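Long-range contact in cellobiose 2-epimerase (Ruminococcus albus, PDB 3VW5), which reversibly converts cellobiose into 4-O-beta-D-glucosyl-D-mannose by epimerising the unmodified sugar: residues L10-N19 with I53-L64. The protein carries 2 engineered substitutions. Sequence-based numbering, arbitrary orientation.
Sequences LTDHIIPFWN and ILWFYSNAYMTL
Leu-10 meets segment 53-64 with both of its methyls: CD1 comes tip to tip with the end of Leu-64, while CD2 lies at the edge of the Phe-56 ring, 4.1 Å from its CE1. Thr-11 adds CG2 beside the same Leu-64 methyl, CD1, at 3.8 Å. One turn on, Ile-14 brings CG2 to Phe-56 CZ, and Ile-15 sets CG1 3.7 Å from that same CZ. The Phe-56 ring reaches this cluster because its CG stands opposite the backbone N (chi1 166°), which carries CZ out to the two isoleucines. Ile-15 CD1 continues to Leu-64 CD1 and, more loosely, to Ala-60 CB. Trp-18 CZ3 lies 4.0 Å from Ile-53 CD1, the two side chains at about a right angle; the indole NE1 is hydrogen-bonded to Glu-348. Asn-19 closes the run: Tyr-57 OH donates to Asn-19 OD1, modelled at 2.5 Å, a length too short to be trusted at this resolution, with amide and phenol ring nearly coplanar, 14° apart. A phenylalanine in place of Tyr-57 would probably leave the Asn-19 amide without this donor and freer to turn. Helix 47-64 also packs on helices 67-84, 109-126 and 373-385. Segments 10-19 and 53-64 run roughly antiparallel, at 137°, their axes 12.2 Å apart at closest approach; helix 2-19 lies outside helix 47-64, as in the double-layered helical ring of an (alpha/alpha)6 barrel.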
loop_
_atom_site.group_PDB
_atom_site.type_symbol
_atom_site.label_atom_id
_atom_site.label_comp_id
_atom_site.label_asym_id
_atom_site.label_seq_id
_atom_site.Cartn_x
_atom_site.Cartn_y
_atom_site.Cartn_z
ATOM N N LEU A 10 14.554 -9.650 3.143
ATOM C CA LEU A 10 13.801 -9.080 4.249
ATOM C C LEU A 10 14.640 -8.998 5.526
ATOM O O LEU A 10 14.768 -7.912 6.109
ATOM C CB LEU A 10 12.515 -9.877 4.488
ATOM C CG LEU A 10 11.372 -9.294 5.328
ATOM C CD1 LEU A 10 10.960 -10.294 6.386
ATOM C CD2 LEU A 10 11.663 -7.934 5.951
ATOM N N THR A 11 15.214 -10.127 5.953
ATOM C CA THR A 11 15.901 -10.180 7.250
ATOM C C THR A 11 17.303 -9.566 7.302
ATOM O O THR A 11 17.715 -9.067 8.353
ATOM C CB THR A 11 15.984 -11.604 7.819
ATOM O OG1 THR A 11 16.881 -12.393 7.024
ATOM C CG2 THR A 11 14.592 -12.247 7.872
ATOM N N ASP A 12 18.047 -9.610 6.194
ATOM C CA ASP A 12 19.436 -9.138 6.236
ATOM C C ASP A 12 19.633 -7.778 5.597
ATOM O O ASP A 12 20.642 -7.115 5.852
ATOM C CB ASP A 12 20.407 -10.146 5.614
ATOM C CG ASP A 12 20.354 -11.502 6.297
ATOM O OD1 ASP A 12 20.138 -11.541 7.533
ATOM O OD2 ASP A 12 20.516 -12.533 5.598
ATOM N N HIS A 13 18.677 -7.360 4.768
ATOM C CA HIS A 13 18.807 -6.082 4.074
ATOM C C HIS A 13 17.771 -5.039 4.502
ATOM O O HIS A 13 18.122 -3.967 4.992
ATOM C CB HIS A 13 18.807 -6.276 2.545
ATOM C CG HIS A 13 19.315 -5.084 1.792
ATOM N ND1 HIS A 13 18.758 -4.649 0.606
ATOM C CD2 HIS A 13 20.329 -4.223 2.066
ATOM C CE1 HIS A 13 19.402 -3.575 0.188
ATOM N NE2 HIS A 13 20.362 -3.296 1.058
ATOM N N ILE A 14 16.499 -5.366 4.320
ATOM C CA ILE A 14 15.411 -4.418 4.569
ATOM C C ILE A 14 15.258 -4.031 6.044
ATOM O O ILE A 14 15.294 -2.849 6.392
ATOM C CB ILE A 14 14.073 -4.947 4.013
ATOM C CG1 ILE A 14 14.130 -5.029 2.485
ATOM C CG2 ILE A 14 12.924 -4.074 4.441
ATOM C CD1 ILE A 14 12.906 -5.695 1.852
ATOM N N ILE A 15 15.088 -5.020 6.914
ATOM C CA ILE A 15 14.874 -4.727 8.334
ATOM C C ILE A 15 16.045 -3.947 8.957
ATOM O O ILE A 15 15.844 -2.903 9.596
ATOM C CB ILE A 15 14.560 -6.005 9.138
ATOM C CG1 ILE A 15 13.106 -6.414 8.908
ATOM C CG2 ILE A 15 14.852 -5.784 10.617
ATOM C CD1 ILE A 15 12.840 -7.877 9.124
ATOM N N PRO A 16 17.280 -4.437 8.759
ATOM C CA PRO A 16 18.427 -3.686 9.279
ATOM C C PRO A 16 18.440 -2.232 8.785
ATOM O O PRO A 16 18.742 -1.329 9.568
ATOM C CB PRO A 16 19.625 -4.457 8.718
ATOM C CG PRO A 16 19.115 -5.830 8.501
ATOM C CD PRO A 16 17.692 -5.681 8.083
ATOM N N PHE A 17 18.115 -2.008 7.510
ATOM C CA PHE A 17 18.070 -0.649 6.972
ATOM C C PHE A 17 17.053 0.209 7.724
ATOM O O PHE A 17 17.368 1.288 8.229
ATOM C CB PHE A 17 17.739 -0.658 5.475
ATOM C CG PHE A 17 17.452 0.719 4.904
ATOM C CD1 PHE A 17 18.482 1.507 4.421
ATOM C CD2 PHE A 17 16.152 1.217 4.868
ATOM C CE1 PHE A 17 18.240 2.761 3.915
ATOM C CE2 PHE A 17 15.901 2.468 4.373
ATOM C CZ PHE A 17 16.949 3.251 3.886
ATOM N N TRP A 18 15.820 -0.266 7.805
ATOM C CA TRP A 18 14.804 0.540 8.464
ATOM C C TRP A 18 15.087 0.740 9.950
ATOM O O TRP A 18 14.926 1.840 10.467
ATOM C CB TRP A 18 13.403 0.005 8.169
ATOM C CG TRP A 18 13.020 0.365 6.786
ATOM C CD1 TRP A 18 13.169 -0.402 5.672
ATOM C CD2 TRP A 18 12.497 1.622 6.345
ATOM N NE1 TRP A 18 12.738 0.283 4.565
ATOM C CE2 TRP A 18 12.321 1.530 4.949
ATOM C CE3 TRP A 18 12.133 2.811 6.998
ATOM C CZ2 TRP A 18 11.806 2.595 4.185
ATOM C CZ3 TRP A 18 11.625 3.871 6.241
ATOM C CH2 TRP A 18 11.467 3.751 4.851
ATOM N N ASN A 19 15.549 -0.311 10.621
ATOM C CA ASN A 19 15.931 -0.202 12.030
ATOM C C ASN A 19 16.801 1.019 12.311
ATOM O O ASN A 19 16.665 1.653 13.360
ATOM C CB ASN A 19 16.630 -1.472 12.517
ATOM C CG ASN A 19 15.681 -2.651 12.653
ATOM O OD1 ASN A 19 14.455 -2.494 12.608
ATOM N ND2 ASN A 19 16.246 -3.847 12.827
ATOM N N ILE A 53 5.290 2.119 8.211
ATOM C CA ILE A 53 6.302 1.555 9.085
ATOM C C ILE A 53 5.627 0.729 10.193
ATOM O O ILE A 53 5.985 -0.438 10.408
ATOM C CB ILE A 53 7.222 2.638 9.643
ATOM C CG1 ILE A 53 8.008 3.254 8.494
ATOM C CG2 ILE A 53 8.186 2.069 10.692
ATOM C CD1 ILE A 53 8.706 4.568 8.841
ATOM N N LEU A 54 4.629 1.320 10.858
ATOM C CA LEU A 54 3.845 0.610 11.885
ATOM C C LEU A 54 3.291 -0.694 11.327
ATOM O O LEU A 54 3.459 -1.760 11.923
ATOM C CB LEU A 54 2.719 1.481 12.451
ATOM C CG LEU A 54 1.808 0.811 13.497
ATOM C CD1 LEU A 54 2.604 0.066 14.563
ATOM C CD2 LEU A 54 0.832 1.782 14.153
ATOM N N TRP A 55 2.657 -0.629 10.162
ATOM C CA TRP A 55 2.167 -1.855 9.559
ATOM C C TRP A 55 3.300 -2.858 9.357
ATOM O O TRP A 55 3.145 -4.055 9.594
ATOM C CB TRP A 55 1.439 -1.607 8.224
ATOM C CG TRP A 55 0.981 -2.926 7.647
ATOM C CD1 TRP A 55 -0.210 -3.547 7.872
ATOM C CD2 TRP A 55 1.746 -3.818 6.816
ATOM N NE1 TRP A 55 -0.251 -4.749 7.211
ATOM C CE2 TRP A 55 0.938 -4.945 6.560
ATOM C CE3 TRP A 55 3.029 -3.766 6.252
ATOM C CZ2 TRP A 55 1.376 -6.014 5.780
ATOM C CZ3 TRP A 55 3.459 -4.833 5.477
ATOM C CH2 TRP A 55 2.640 -5.934 5.248
ATOM N N PHE A 56 4.439 -2.354 8.902
ATOM C CA PHE A 56 5.552 -3.200 8.521
ATOM C C PHE A 56 6.168 -3.926 9.702
ATOM O O PHE A 56 6.397 -5.140 9.644
ATOM C CB PHE A 56 6.634 -2.369 7.852
ATOM C CG PHE A 56 7.940 -3.082 7.732
ATOM C CD1 PHE A 56 8.105 -4.072 6.791
ATOM C CD2 PHE A 56 8.993 -2.764 8.564
ATOM C CE1 PHE A 56 9.296 -4.726 6.671
ATOM C CE2 PHE A 56 10.201 -3.409 8.439
ATOM C CZ PHE A 56 10.357 -4.396 7.494
ATOM N N TYR A 57 6.453 -3.190 10.770
ATOM C CA TYR A 57 7.042 -3.834 11.930
ATOM C C TYR A 57 6.059 -4.782 12.569
ATOM O O TYR A 57 6.415 -5.926 12.899
ATOM C CB TYR A 57 7.584 -2.817 12.925
ATOM C CG TYR A 57 8.964 -2.335 12.548
ATOM C CD1 TYR A 57 10.024 -3.239 12.418
ATOM C CD2 TYR A 57 9.211 -0.991 12.311
ATOM C CE1 TYR A 57 11.288 -2.812 12.080
ATOM C CE2 TYR A 57 10.470 -0.554 11.966
ATOM C CZ TYR A 57 11.508 -1.466 11.850
ATOM O OH TYR A 57 12.765 -1.029 11.505
ATOM N N SER A 58 4.818 -4.329 12.727
ATOM C CA SER A 58 3.802 -5.204 13.294
ATOM C C SER A 58 3.766 -6.542 12.534
ATOM O O SER A 58 3.732 -7.606 13.142
ATOM C CB SER A 58 2.419 -4.523 13.352
ATOM O OG SER A 58 2.477 -3.254 14.002
ATOM N N ASN A 59 3.822 -6.497 11.209
ATOM C CA ASN A 59 3.738 -7.726 10.418
ATOM C C ASN A 59 5.023 -8.535 10.342
ATOM O O ASN A 59 4.991 -9.766 10.187
ATOM C CB ASN A 59 3.211 -7.435 9.013
ATOM C CG ASN A 59 1.710 -7.336 8.985
ATOM O OD1 ASN A 59 1.020 -8.308 8.654
ATOM N ND2 ASN A 59 1.187 -6.170 9.370
ATOM N N ALA A 60 6.153 -7.840 10.425
ATOM C CA ALA A 60 7.449 -8.501 10.427
ATOM C C ALA A 60 7.570 -9.286 11.731
ATOM O O ALA A 60 8.100 -10.406 11.771
ATOM C CB ALA A 60 8.572 -7.481 10.318
ATOM N N TYR A 61 7.063 -8.690 12.801
ATOM C CA TYR A 61 7.092 -9.368 14.078
ATOM C C TYR A 61 6.215 -10.629 14.044
ATOM O O TYR A 61 6.629 -11.706 14.497
ATOM C CB TYR A 61 6.680 -8.417 15.195
ATOM C CG TYR A 61 6.471 -9.112 16.512
ATOM C CD1 TYR A 61 7.550 -9.601 17.242
ATOM C CD2 TYR A 61 5.187 -9.286 17.027
ATOM C CE1 TYR A 61 7.359 -10.238 18.443
ATOM C CE2 TYR A 61 4.987 -9.917 18.230
ATOM C CZ TYR A 61 6.078 -10.395 18.937
ATOM O OH TYR A 61 5.879 -11.039 20.139
ATOM N N MET A 62 5.017 -10.507 13.482
ATOM C CA MET A 62 4.120 -11.654 13.390
ATOM C C MET A 62 4.638 -12.738 12.436
ATOM O O MET A 62 4.109 -13.843 12.403
ATOM C CB MET A 62 2.712 -11.219 12.966
ATOM C CG MET A 62 1.921 -10.458 14.029
ATOM S SD MET A 62 0.165 -10.217 13.592
ATOM C CE MET A 62 0.261 -8.975 12.295
ATOM N N THR A 63 5.668 -12.438 11.656
ATOM C CA THR A 63 6.118 -13.394 10.650
ATOM C C THR A 63 7.413 -14.092 11.070
ATOM O O THR A 63 7.585 -15.300 10.877
ATOM C CB THR A 63 6.282 -12.702 9.278
ATOM O OG1 THR A 63 5.020 -12.162 8.878
ATOM C CG2 THR A 63 6.766 -13.682 8.216
ATOM N N LEU A 64 8.302 -13.323 11.679
ATOM C CA LEU A 64 9.634 -13.797 12.003
ATOM C C LEU A 64 9.839 -13.896 13.514
ATOM O O LEU A 64 10.720 -14.624 13.988
ATOM C CB LEU A 64 10.656 -12.829 11.414
ATOM C CG LEU A 64 10.398 -12.436 9.965
ATOM C CD1 LEU A 64 11.366 -11.365 9.571
ATOM C CD2 LEU A 64 10.509 -13.634 9.046
#